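Local coordinates for protein rhamnosidase B (Bacillus sp., PDB 2OKX) that hydrolyses alpha-L-rhamnosides, as an alpha-L-rhamnosidase of glycoside hydrolase family 78, releasing L-rhamnose, at residues F539-A544 / C896-A901; Q228-S233 / V240-Y245; F30-S35 / G80-G85; G256-G261 / I318-A323. One frame throughout, in Å; residues are numbered along the deposited sequence.

Contact 1. Residues F539-A544 / C896-A901; sequences FRCSDA and CDLTWA. With GOL (glycerol), chain I.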
# COMPACT_ATOMS: atom_id res chain seq x y z
N PHE A 539 -16.48 19.67 7.52
CA PHE A 539 -17.25 19.42 8.73
C PHE A 539 -16.55 20.01 9.94
O PHE A 539 -15.35 19.82 10.11
CB PHE A 539 -17.44 17.92 8.98
CG PHE A 539 -18.14 17.62 10.28
CD1 PHE A 539 -19.53 17.56 10.34
CD2 PHE A 539 -17.41 17.47 11.46
CE1 PHE A 539 -20.18 17.36 11.56
CE2 PHE A 539 -18.05 17.28 12.68
CZ PHE A 539 -19.43 17.22 12.74
N ARG A 540 -17.30 20.74 10.75
CA ARG A 540 -16.78 21.32 11.99
C ARG A 540 -17.95 21.38 12.96
O ARG A 540 -19.09 21.59 12.54
CB ARG A 540 -16.24 22.74 11.80
CG ARG A 540 -15.03 22.86 10.89
CD ARG A 540 -14.50 24.29 10.87
NE ARG A 540 -15.57 25.29 10.85
CZ ARG A 540 -15.94 26.00 11.91
NH1 ARG A 540 -16.92 26.88 11.82
NH2 ARG A 540 -15.31 25.84 13.06
N CYS A 541 -17.68 21.19 14.24
CA CYS A 541 -18.74 21.24 15.24
C CYS A 541 -18.20 21.76 16.57
O CYS A 541 -17.01 22.05 16.70
CB CYS A 541 -19.38 19.86 15.41
SG CYS A 541 -18.34 18.62 16.22
N SER A 542 -19.09 21.88 17.55
CA SER A 542 -18.72 22.40 18.86
C SER A 542 -17.73 21.52 19.62
O SER A 542 -17.12 21.95 20.60
CB SER A 542 -19.99 22.59 19.71
OG SER A 542 -20.66 21.35 19.90
N ASP A 543 -17.56 20.28 19.17
CA ASP A 543 -16.66 19.34 19.83
C ASP A 543 -15.32 19.30 19.08
O ASP A 543 -15.21 18.71 18.01
CB ASP A 543 -17.29 17.95 19.84
CG ASP A 543 -16.49 16.94 20.65
OD1 ASP A 543 -15.25 17.04 20.66
OD2 ASP A 543 -17.10 16.04 21.26
N ALA A 544 -14.30 19.94 19.65
CA ALA A 544 -12.98 19.99 19.03
C ALA A 544 -12.36 18.61 18.77
O ALA A 544 -11.62 18.43 17.81
CB ALA A 544 -12.03 20.83 19.88
N CYS A 896 -27.23 15.30 18.90
CA CYS A 896 -26.77 14.55 20.06
C CYS A 896 -26.43 15.57 21.14
O CYS A 896 -27.29 16.37 21.52
CB CYS A 896 -25.55 13.70 19.71
SG CYS A 896 -25.86 12.49 18.42
N ASP A 897 -25.19 15.57 21.62
CA ASP A 897 -24.81 16.53 22.66
C ASP A 897 -24.05 17.75 22.15
O ASP A 897 -23.45 18.49 22.93
CB ASP A 897 -23.99 15.84 23.75
CG ASP A 897 -22.77 15.10 23.20
OD1 ASP A 897 -22.12 14.39 24.00
OD2 ASP A 897 -22.47 15.21 21.99
N LEU A 898 -24.08 17.97 20.84
CA LEU A 898 -23.39 19.11 20.24
C LEU A 898 -24.25 20.38 20.28
O LEU A 898 -25.48 20.29 20.27
CB LEU A 898 -23.03 18.79 18.78
CG LEU A 898 -22.19 17.52 18.56
CD1 LEU A 898 -21.99 17.31 17.06
CD2 LEU A 898 -20.84 17.66 19.28
N THR A 899 -23.62 21.55 20.32
CA THR A 899 -24.38 22.80 20.35
C THR A 899 -24.49 23.41 18.96
O THR A 899 -25.40 24.20 18.69
CB THR A 899 -23.76 23.82 21.32
OG1 THR A 899 -22.39 24.04 20.99
CG2 THR A 899 -23.86 23.31 22.75
N TRP A 900 -23.57 23.03 18.08
CA TRP A 900 -23.59 23.52 16.70
C TRP A 900 -22.72 22.64 15.81
O TRP A 900 -21.88 21.88 16.30
CB TRP A 900 -23.10 24.98 16.60
CG TRP A 900 -21.67 25.21 17.04
CD1 TRP A 900 -21.24 25.55 18.29
CD2 TRP A 900 -20.49 25.09 16.23
NE1 TRP A 900 -19.87 25.65 18.32
CE2 TRP A 900 -19.38 25.37 17.07
CE3 TRP A 900 -20.25 24.78 14.89
CZ2 TRP A 900 -18.06 25.35 16.60
CZ3 TRP A 900 -18.93 24.75 14.42
CH2 TRP A 900 -17.86 25.03 15.28
N ALA A 901 -22.96 22.72 14.51
CA ALA A 901 -22.19 21.97 13.53
C ALA A 901 -22.46 22.57 12.16
O ALA A 901 -23.49 23.21 11.94
CB ALA A 901 -22.59 20.50 13.54
C1 GOL I . -17.34 26.58 20.14
O1 GOL I . -18.48 26.93 20.68
C2 GOL I . -16.59 25.61 21.06
O2 GOL I . -17.38 24.45 21.33
C3 GOL I . -15.27 25.21 20.40
O3 GOL I . -14.56 24.30 21.25
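With CG lodged between its own backbone N and carbonyl carbon (chi1 62°), Trp-900 starts its side chain close to Ser-542, whose OG takes the corresponding position (chi1 61°). The setting is the edge of a mixed five-stranded sheet, where strand 538-541, just ahead of helix 544-559 of the glycosidase part, lies outermost and antiparallel to strand 900-906 of the C-terminal beta domain, with Cys-541 and Ala-901 as a non-hydrogen-bonded pair. The indole lies under the turn that follows this pair. Ser-542 CB sits over the face of its five-membered ring, 3.7 Å from the centroid, and Ser-542 N is above the ring centre. At the far end of the indole, Arg-540 NH2 comes to 3.5 Å from Trp-900 CH2 near the ring edge, the guanidinium tilted by 45°, while NH1 is salt-bridged to Glu-902. A glycerol, probably from the crystallisation liquor, joins the two sides, O2 donating to Ser-542 O and O1 accepting from Trp-900 NE1. An alanine in place of Trp-900 would probably leave Ser-542 CB and the Arg-540 guanidinium without their aromatic neighbour. Beyond the ring, Leu-898 CD2 touches Asp-543 CB at 3.6 Å, and Thr-899 N donates to Ser-542 OG at 3.0 Å.

Contact 2. Residues Q228-S233 / V240-Y245; sequences QMVPES and VSYCGY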
# COMPACT_ATOMS: atom_id res chain seq x y z
N GLN A 228 15.90 -16.32 -4.31
CA GLN A 228 17.11 -17.13 -4.26
C GLN A 228 16.79 -18.62 -4.07
O GLN A 228 17.39 -19.48 -4.72
CB GLN A 228 18.04 -16.65 -3.14
CG GLN A 228 19.12 -17.65 -2.71
CD GLN A 228 20.18 -17.92 -3.77
OE1 GLN A 228 21.01 -18.81 -3.63
NE2 GLN A 228 20.15 -17.13 -4.85
N MET A 229 15.84 -18.91 -3.18
CA MET A 229 15.45 -20.28 -2.88
C MET A 229 14.44 -20.87 -3.87
O MET A 229 14.38 -22.09 -4.06
CB MET A 229 14.89 -20.38 -1.46
CG MET A 229 15.87 -19.96 -0.38
SD MET A 229 17.42 -20.91 -0.40
CE MET A 229 16.94 -22.40 0.46
N VAL A 230 13.63 -20.01 -4.48
CA VAL A 230 12.63 -20.45 -5.46
C VAL A 230 12.68 -19.48 -6.63
O VAL A 230 11.85 -18.59 -6.75
CB VAL A 230 11.20 -20.45 -4.86
CG1 VAL A 230 10.22 -21.02 -5.87
CG2 VAL A 230 11.17 -21.25 -3.58
N PRO A 231 13.68 -19.65 -7.51
CA PRO A 231 13.89 -18.80 -8.69
C PRO A 231 12.67 -18.47 -9.54
O PRO A 231 12.55 -17.35 -10.05
CB PRO A 231 14.94 -19.59 -9.48
CG PRO A 231 15.76 -20.19 -8.40
CD PRO A 231 14.70 -20.71 -7.45
N GLU A 232 11.75 -19.42 -9.68
CA GLU A 232 10.56 -19.17 -10.49
C GLU A 232 9.56 -18.23 -9.82
O GLU A 232 8.65 -17.73 -10.47
CB GLU A 232 9.89 -20.51 -10.83
CG GLU A 232 8.90 -20.44 -11.99
CD GLU A 232 7.53 -19.94 -11.57
OE1 GLU A 232 6.75 -19.54 -12.46
OE2 GLU A 232 7.23 -19.96 -10.35
N SER A 233 9.74 -17.97 -8.52
CA SER A 233 8.83 -17.10 -7.78
C SER A 233 8.82 -15.66 -8.29
O SER A 233 7.96 -14.87 -7.91
CB SER A 233 9.16 -17.12 -6.29
OG SER A 233 10.40 -16.51 -6.03
N VAL A 240 5.30 -18.30 -1.16
CA VAL A 240 5.97 -19.57 -1.42
C VAL A 240 6.64 -19.96 -0.12
O VAL A 240 6.88 -19.11 0.74
CB VAL A 240 7.06 -19.48 -2.53
CG1 VAL A 240 6.46 -18.98 -3.82
CG2 VAL A 240 8.20 -18.59 -2.07
N SER A 241 6.92 -21.24 0.05
CA SER A 241 7.60 -21.70 1.24
C SER A 241 8.83 -22.46 0.77
O SER A 241 8.81 -23.10 -0.28
CB SER A 241 6.71 -22.62 2.07
OG SER A 241 5.62 -21.90 2.62
N TYR A 242 9.92 -22.34 1.52
CA TYR A 242 11.14 -23.05 1.17
C TYR A 242 11.79 -23.60 2.42
O TYR A 242 11.58 -23.09 3.53
CB TYR A 242 12.13 -22.14 0.42
CG TYR A 242 12.30 -20.75 0.99
CD1 TYR A 242 11.69 -19.65 0.39
CD2 TYR A 242 13.06 -20.54 2.14
CE1 TYR A 242 11.84 -18.36 0.92
CE2 TYR A 242 13.22 -19.26 2.68
CZ TYR A 242 12.60 -18.17 2.06
OH TYR A 242 12.74 -16.91 2.59
N CYS A 243 12.57 -24.65 2.23
CA CYS A 243 13.27 -25.31 3.32
C CYS A 243 14.76 -25.25 3.03
O CYS A 243 15.20 -25.65 1.96
CB CYS A 243 12.82 -26.77 3.41
SG CYS A 243 13.63 -27.72 4.70
N GLY A 244 15.54 -24.74 3.98
CA GLY A 244 16.97 -24.64 3.76
C GLY A 244 17.65 -23.71 4.74
O GLY A 244 17.05 -23.26 5.72
N TYR A 245 18.92 -23.41 4.48
CA TYR A 245 19.69 -22.53 5.35
C TYR A 245 20.49 -21.50 4.57
O TYR A 245 20.63 -21.58 3.35
CB TYR A 245 20.72 -23.32 6.16
CG TYR A 245 20.22 -24.50 6.94
CD1 TYR A 245 19.98 -25.72 6.31
CD2 TYR A 245 20.00 -24.41 8.31
CE1 TYR A 245 19.54 -26.83 7.05
CE2 TYR A 245 19.57 -25.50 9.05
CZ TYR A 245 19.34 -26.70 8.41
OH TYR A 245 18.90 -27.78 9.15
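Met-229 and Tyr-242 cross at about a right angle, the methionine lying over one face of the phenol ring. The pair joins the end of the short helix 225-229 to the start of strand 240-252, a helix-to-strand connection within the rhamnosidase D2 domain, and the contact is buried. Met-229 CB meets Tyr-242 CG at 3.6 Å, and the next carbon, CG, stands over the face but offset toward the rim, 4.0 Å from the ring centroid in a CH-pi contact. Two bends in the chain, at chi2 (-57°) and chi3 (-81°), fold the methyl back to the strand, where Met-229 CE is 4.0 Å from Gly-244 CA. A beta carbon on that glycine would lie 2.6 Å from the same methyl. At its far end the ring is tethered by a hydrogen bond between Tyr-242 OH and Asp-309 OD2. An alanine at Tyr-242 would probably open a gap over Met-229 CG and leave Asp-309 without this partner. Val-230, first to leave the helical conformation, sends CG2 obliquely toward the ring, touching Tyr-242 CB at 4.2 Å and Val-240 CG2 at 4.3 Å. The chain then enters a 3-10 turn, in which Ser-233 N donates to Val-230 O, and Ser-233 CB closes the row 4.1 Å from Val-240 CG1.

Contact 3. Residues F30-S35 / G80-G85; sequences FDAPAS and GQLRPG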
# COMPACT_ATOMS: atom_id res chain seq x y z
N PHE A 30 13.46 15.46 -32.30
CA PHE A 30 12.72 15.73 -33.52
C PHE A 30 12.62 17.24 -33.73
O PHE A 30 12.74 18.01 -32.78
CB PHE A 30 11.31 15.14 -33.44
CG PHE A 30 10.42 15.80 -32.43
CD1 PHE A 30 10.58 15.54 -31.07
CD2 PHE A 30 9.43 16.69 -32.83
CE1 PHE A 30 9.76 16.16 -30.13
CE2 PHE A 30 8.61 17.32 -31.89
CZ PHE A 30 8.78 17.05 -30.54
N ASP A 31 12.41 17.64 -34.97
CA ASP A 31 12.28 19.05 -35.29
C ASP A 31 10.79 19.39 -35.30
O ASP A 31 10.03 18.83 -36.09
CB ASP A 31 12.90 19.33 -36.66
CG ASP A 31 14.38 18.99 -36.70
OD1 ASP A 31 14.98 19.10 -37.79
OD2 ASP A 31 14.94 18.62 -35.65
N ALA A 32 10.39 20.29 -34.41
CA ALA A 32 8.99 20.69 -34.32
C ALA A 32 8.68 21.79 -35.33
O ALA A 32 9.49 22.70 -35.55
CB ALA A 32 8.68 21.17 -32.91
N PRO A 33 7.50 21.73 -35.96
CA PRO A 33 7.11 22.73 -36.95
C PRO A 33 7.15 24.15 -36.39
O PRO A 33 7.15 24.35 -35.18
CB PRO A 33 5.70 22.30 -37.34
CG PRO A 33 5.19 21.64 -36.09
CD PRO A 33 6.38 20.82 -35.67
N ALA A 34 7.19 25.14 -37.29
CA ALA A 34 7.22 26.54 -36.88
C ALA A 34 5.94 26.90 -36.14
O ALA A 34 5.92 27.81 -35.31
CB ALA A 34 7.39 27.43 -38.11
N SER A 35 4.87 26.18 -36.45
CA SER A 35 3.58 26.41 -35.82
C SER A 35 2.70 25.17 -35.87
O SER A 35 2.79 24.38 -36.81
CB SER A 35 2.86 27.58 -36.49
OG SER A 35 2.57 27.30 -37.85
N GLY A 80 3.10 23.35 -23.70
CA GLY A 80 3.84 24.23 -22.81
C GLY A 80 5.34 24.02 -22.82
O GLY A 80 6.09 24.96 -22.57
N GLN A 81 5.78 22.80 -23.10
CA GLN A 81 7.21 22.51 -23.12
C GLN A 81 7.78 22.48 -24.54
O GLN A 81 9.00 22.47 -24.73
CB GLN A 81 7.51 21.17 -22.44
CG GLN A 81 7.17 21.12 -20.95
CD GLN A 81 5.69 20.84 -20.68
OE1 GLN A 81 5.25 20.86 -19.52
NE2 GLN A 81 4.93 20.58 -21.73
N LEU A 82 6.90 22.48 -25.53
CA LEU A 82 7.30 22.42 -26.93
C LEU A 82 7.98 23.70 -27.44
O LEU A 82 7.52 24.81 -27.18
CB LEU A 82 6.07 22.11 -27.79
CG LEU A 82 6.26 21.59 -29.22
CD1 LEU A 82 4.90 21.17 -29.78
CD2 LEU A 82 6.89 22.65 -30.11
N ARG A 83 9.07 23.51 -28.18
CA ARG A 83 9.83 24.62 -28.76
C ARG A 83 9.60 24.63 -30.27
O ARG A 83 10.26 23.90 -31.01
CB ARG A 83 11.32 24.44 -28.48
CG ARG A 83 11.69 24.35 -27.01
CD ARG A 83 13.17 24.10 -26.83
NE ARG A 83 13.57 24.10 -25.42
CZ ARG A 83 14.82 23.95 -25.00
NH1 ARG A 83 15.81 23.80 -25.87
NH2 ARG A 83 15.08 23.97 -23.70
N PRO A 84 8.65 25.46 -30.74
CA PRO A 84 8.33 25.54 -32.17
C PRO A 84 9.47 25.95 -33.10
O PRO A 84 10.31 26.79 -32.77
CB PRO A 84 7.18 26.54 -32.20
CG PRO A 84 7.50 27.45 -31.06
CD PRO A 84 7.91 26.47 -29.98
N GLY A 85 9.49 25.32 -34.28
CA GLY A 85 10.50 25.63 -35.28
C GLY A 85 11.91 25.16 -35.01
O GLY A 85 12.80 25.40 -35.83
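At the end of strand 22-31, Ala-32, Pro-33 and Ala-34 meet the loop that leads into strand 87-96, with Pro-84 and Gly-85 on the facing side. Gly-85 N donates to Pro-33 O over 2.7 Å; the N-H approaches from well above the carbonyl plane, with a C=O...N angle of only 113°. Gly-85 adopts a positive phi (72°), a conformation glycine accommodates readily. Strands 22-31 and 87-96 are antiparallel neighbours in the seven-stranded sheet near the N terminus, and backbone bonds from Phe-30 to Asn-88 and from Ala-32 to Val-86 continue the ladder to the point where these two segments meet. Asn-88 of strand 87-96 also holds the loop, its OD1 accepting from Arg-83 N. The methyl of Ala-32, buried, meets a hydrophobic branch and a carbonyl on the same side: Leu-82 CD2 lies 3.6 Å from Ala-32 CB, and Arg-83 O lies 3.7 Å from the same atom. The leucine has CG anti to its backbone N (chi1 -162°), beginning a side chain whose tip reaches the alanine. Toward the surface, Pro-84 lies across two successive carbonyls, with its CA 3.4 Å from Pro-33 O and its CB 3.6 Å from Ala-34 O.

Contact 4. Residues G256-G261 / I318-A323; sequences GVVTLG and IDSEAA
Two donors grip the carbonyl oxygen of Asp-319. Thr-259 N reaches Asp-319 O over 2.8 Å in a nearly straight bond along the C=O axis, and a water donates to it from 2.9 Å; that water also hydrogen-bonds Thr-259 OG1, bridging the two residues. Asp-319 N returns a bond to Thr-259 O, which completes an antiparallel hydrogen-bonded pair. Further along, Ser-320 has OG anti to its backbone N (chi1 177°), and this hydroxyl donates to Val-257 O at 2.6 Å from above the carbonyl plane. The same Ser-320 OG accepts from Ala-322 N at 3.0 Å, which makes an ST turn of Ser-320 to Ala-322. Strands 256-262 and 314-320 are thus neighbours in a five-stranded antiparallel sheet of the D2 domain. On the face carrying Val-258, Leu-260 and Ile-318, Val-258 CG1 is pressed to 3.5 Å from Ile-318 CG2, tighter than an ordinary carbon contact, while Leu-260 lies alongside the isoleucine with CD2 3.9 Å from Ile-318 CG1. Leu-250 and Leu-252 of strand 240-252 meet Val-258, and Phe-324 and Leu-326 meet Ile-318, consistent with one sheet packing on another. On the face of Thr-259 and Asp-319, Trp-403 touches both, and Asp-319 OD2 forms a salt bridge with Lys-218 NZ.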
# COMPACT_ATOMS: atom_id res chain seq x y z
N GLY A 256 37.69 -12.98 19.92
CA GLY A 256 36.83 -11.86 20.27
C GLY A 256 35.35 -12.17 20.25
O GLY A 256 34.94 -13.26 19.84
N VAL A 257 34.54 -11.22 20.72
CA VAL A 257 33.09 -11.39 20.75
C VAL A 257 32.49 -10.87 19.45
O VAL A 257 32.83 -9.78 18.99
CB VAL A 257 32.45 -10.61 21.92
CG1 VAL A 257 30.94 -10.77 21.89
CG2 VAL A 257 33.01 -11.12 23.25
N VAL A 258 31.60 -11.67 18.85
CA VAL A 258 30.95 -11.29 17.61
C VAL A 258 29.45 -11.27 17.84
O VAL A 258 28.91 -12.15 18.53
CB VAL A 258 31.27 -12.28 16.47
CG1 VAL A 258 30.62 -11.83 15.18
CG2 VAL A 258 32.78 -12.39 16.29
N THR A 259 28.77 -10.28 17.29
CA THR A 259 27.33 -10.19 17.47
C THR A 259 26.61 -10.39 16.14
O THR A 259 26.89 -9.69 15.17
CB THR A 259 26.91 -8.82 18.05
OG1 THR A 259 27.58 -8.61 19.30
CG2 THR A 259 25.40 -8.77 18.28
N LEU A 260 25.70 -11.36 16.11
CA LEU A 260 24.93 -11.62 14.90
C LEU A 260 23.63 -10.87 15.09
O LEU A 260 22.98 -11.01 16.13
CB LEU A 260 24.64 -13.11 14.74
CG LEU A 260 25.83 -14.07 14.69
CD1 LEU A 260 25.32 -15.49 14.48
CD2 LEU A 260 26.79 -13.67 13.56
N GLY A 261 23.25 -10.06 14.10
CA GLY A 261 22.03 -9.30 14.20
C GLY A 261 21.01 -9.68 13.14
O GLY A 261 21.36 -9.92 11.98
N ILE A 318 26.30 -8.28 11.12
CA ILE A 318 27.32 -8.77 12.02
C ILE A 318 28.20 -7.61 12.47
O ILE A 318 28.53 -6.73 11.67
CB ILE A 318 28.23 -9.81 11.34
CG1 ILE A 318 27.40 -10.97 10.78
CG2 ILE A 318 29.24 -10.34 12.35
CD1 ILE A 318 28.21 -11.99 10.00
N ASP A 319 28.57 -7.60 13.74
CA ASP A 319 29.44 -6.56 14.27
C ASP A 319 30.34 -7.13 15.35
O ASP A 319 29.98 -8.09 16.03
CB ASP A 319 28.61 -5.40 14.83
CG ASP A 319 29.46 -4.18 15.15
OD1 ASP A 319 29.84 -4.00 16.32
OD2 ASP A 319 29.77 -3.42 14.21
N SER A 320 31.52 -6.54 15.49
CA SER A 320 32.49 -6.99 16.48
C SER A 320 33.62 -5.99 16.66
O SER A 320 33.92 -5.21 15.75
CB SER A 320 33.09 -8.34 16.06
OG SER A 320 34.07 -8.77 16.99
N GLU A 321 34.24 -6.00 17.84
CA GLU A 321 35.36 -5.11 18.11
C GLU A 321 36.61 -5.74 17.51
O GLU A 321 37.68 -5.13 17.47
CB GLU A 321 35.53 -4.91 19.61
CG GLU A 321 34.37 -4.18 20.28
CD GLU A 321 34.59 -3.95 21.77
OE1 GLU A 321 33.73 -3.32 22.41
OE2 GLU A 321 35.63 -4.41 22.30
N ALA A 322 36.47 -6.98 17.03
CA ALA A 322 37.57 -7.71 16.42
C ALA A 322 37.36 -7.78 14.91
O ALA A 322 36.22 -7.74 14.44
CB ALA A 322 37.64 -9.11 17.00
N ALA A 323 38.45 -7.88 14.16
CA ALA A 323 38.36 -7.94 12.70
C ALA A 323 37.88 -9.31 12.23
O ALA A 323 38.19 -10.33 12.85
CB ALA A 323 39.73 -7.63 12.09
O HOH W 1 30.19 -7.65 18.89

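How the contacts relate
Followed from the N terminus, the four contacts come in series: each closes before the next opens, so none nests or crosses. Contact 3 closes a 44-residue loop rich in strand within the N-terminal beta region. Contact 2 then closes a connection of only six residues, and contact 4 one of 56; both belong to domain D2, where strands 240-252 and 256-262 are consecutive and the nearest atoms of the two contacts are about 12 Å apart. Contact 1 makes the longest closure, across 351 residues that hold much helix, and ties strand 538-541, at the head of the helical glycosidase part, to the C-terminal beta domain. Contacts 1 and 2 lie on opposite sides of the chain's centre, their own centres about 56 Å apart.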